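Local coordinates for protein carboxylase (Deinococcus radiodurans, PDB 5H80) that probably carries out the ATP-dependent carboxylation of biotin, as the biotin carboxylase domain of a single-chain bacterial carboxylase, at residues V132-P136 / D137-L141. Sequence-based numbering, arbitrary orientation.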
loop_
_atom_site.group_PDB
_atom_site.type_symbol
_atom_site.label_atom_id
_atom_site.label_comp_id
_atom_site.label_asym_id
_atom_site.label_seq_id
_atom_site.Cartn_x
_atom_site.Cartn_y
_atom_site.Cartn_z
ATOM N N VAL A 132 -9.188 23.879 -8.236
ATOM C CA VAL A 132 -9.509 22.473 -7.907
ATOM C C VAL A 132 -10.319 22.448 -6.614
ATOM O O VAL A 132 -9.719 22.343 -5.566
ATOM C CB VAL A 132 -8.355 21.549 -7.881
ATOM C CG1 VAL A 132 -8.848 20.098 -7.614
ATOM C CG2 VAL A 132 -7.393 21.657 -9.068
ATOM N N GLY A 133 -11.653 22.589 -6.764
ATOM C CA GLY A 133 -12.598 22.752 -5.668
ATOM C C GLY A 133 -14.002 23.135 -6.193
ATOM O O GLY A 133 -14.131 23.397 -7.400
ATOM N N PRO A 134 -15.021 23.168 -5.308
ATOM C CA PRO A 134 -16.382 23.565 -5.672
ATOM C C PRO A 134 -16.362 25.054 -6.029
ATOM O O PRO A 134 -15.271 25.717 -5.886
ATOM C CB PRO A 134 -17.201 23.239 -4.446
ATOM C CG PRO A 134 -16.290 23.373 -3.370
ATOM C CD PRO A 134 -14.922 22.950 -3.864
ATOM N N ASP A 135 -17.555 25.487 -6.521
ATOM C CA ASP A 135 -17.738 26.885 -6.999
ATOM C C ASP A 135 -17.580 27.815 -5.828
ATOM O O ASP A 135 -17.871 27.429 -4.721
ATOM C CB ASP A 135 -18.978 27.132 -7.882
ATOM C CG ASP A 135 -20.235 26.971 -7.188
ATOM O OD1 ASP A 135 -20.317 27.147 -5.940
ATOM O OD2 ASP A 135 -21.228 26.722 -7.924
ATOM N N PRO A 136 -17.006 29.014 -6.039
ATOM C CA PRO A 136 -16.886 30.008 -4.993
ATOM C C PRO A 136 -18.114 30.322 -4.100
ATOM O O PRO A 136 -17.918 30.463 -2.899
ATOM C CB PRO A 136 -16.436 31.266 -5.765
ATOM C CG PRO A 136 -15.727 30.721 -6.977
ATOM C CD PRO A 136 -16.535 29.545 -7.354
ATOM N N ASP A 137 -19.313 30.348 -4.672
ATOM C CA ASP A 137 -20.581 30.542 -3.932
ATOM C C ASP A 137 -20.782 29.429 -2.882
ATOM O O ASP A 137 -21.272 29.643 -1.794
ATOM C CB ASP A 137 -21.756 30.526 -4.883
ATOM C CG ASP A 137 -21.891 31.788 -5.668
ATOM O OD1 ASP A 137 -21.331 32.839 -5.298
ATOM O OD2 ASP A 137 -22.557 31.717 -6.691
ATOM N N THR A 138 -20.359 28.225 -3.246
ATOM C CA THR A 138 -20.386 27.081 -2.301
ATOM C C THR A 138 -19.325 27.247 -1.241
ATOM O O THR A 138 -19.558 26.873 -0.103
ATOM C CB THR A 138 -20.171 25.772 -3.092
ATOM O OG1 THR A 138 -21.239 25.555 -3.978
ATOM C CG2 THR A 138 -20.116 24.528 -2.083
ATOM N N LEU A 139 -18.098 27.741 -1.590
ATOM C CA LEU A 139 -17.052 28.060 -0.634
ATOM C C LEU A 139 -17.570 29.115 0.409
ATOM O O LEU A 139 -17.296 29.074 1.647
ATOM C CB LEU A 139 -15.759 28.584 -1.322
ATOM C CG LEU A 139 -14.991 27.649 -2.329
ATOM C CD1 LEU A 139 -13.692 28.254 -2.800
ATOM C CD2 LEU A 139 -14.673 26.320 -1.656
ATOM N N ASP A 140 -18.291 30.078 -0.137
ATOM C CA ASP A 140 -18.821 31.182 0.734
ATOM C C ASP A 140 -19.828 30.638 1.700
ATOM O O ASP A 140 -19.810 30.947 2.899
ATOM C CB ASP A 140 -19.484 32.306 -0.073
ATOM C CG ASP A 140 -18.482 33.366 -0.551
ATOM O OD1 ASP A 140 -17.448 33.608 0.140
ATOM O OD2 ASP A 140 -18.757 33.929 -1.629
ATOM N N LEU A 141 -20.713 29.822 1.180
ATOM C CA LEU A 141 -21.704 29.146 1.989
ATOM C C LEU A 141 -21.120 28.225 3.077
ATOM O O LEU A 141 -21.405 28.408 4.255
ATOM C CB LEU A 141 -22.651 28.421 1.097
ATOM C CG LEU A 141 -24.118 28.173 1.646
ATOM C CD1 LEU A 141 -25.063 27.626 0.578
ATOM C CD2 LEU A 141 -24.136 27.269 2.888
#
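Asp135 caps the N-terminus of helix 136-142 by turning its carboxylate onto Thr138. Its OD1 accepts twice: from Thr138 N at 2.9 Å, nearly along the CG-OD1 axis, and from Thr138 OG1, which approaches OD1 at 2.7 Å from above the carboxylate plane, 40° out of it. Chi1 of 67° sets CG between the backbone N and C of Asp135, which brings OD1 in front of Thr138 N; Thr138 OG1 lies beside its own backbone N, so both donors face OD1.

Asp135 O accepts from Leu139 N at 3.2 Å in the carbonyl plane, with a weak second bond from Thr138 N, and Pro136 O takes Asp140 N at 2.8 Å. Pro136 occupies the first helical position, where its missing N-H costs no helix bond. Asp140 OD2 forms a salt bridge with Arg122 NH1 of helix 118-126.

Apolar contacts lie around Pro134, whose CG meets Leu139 CD2 at 3.8 Å and whose CB meets Thr138 CG2 at 4.0 Å, both side chains crossing the ring at about a right angle. Tyr296 and Pro319 also touch this group.

The negative carboxylate at the helix start probably gains from the helix dipole, and its two bonds are consistent with a well-defined helix start after strand 130-131.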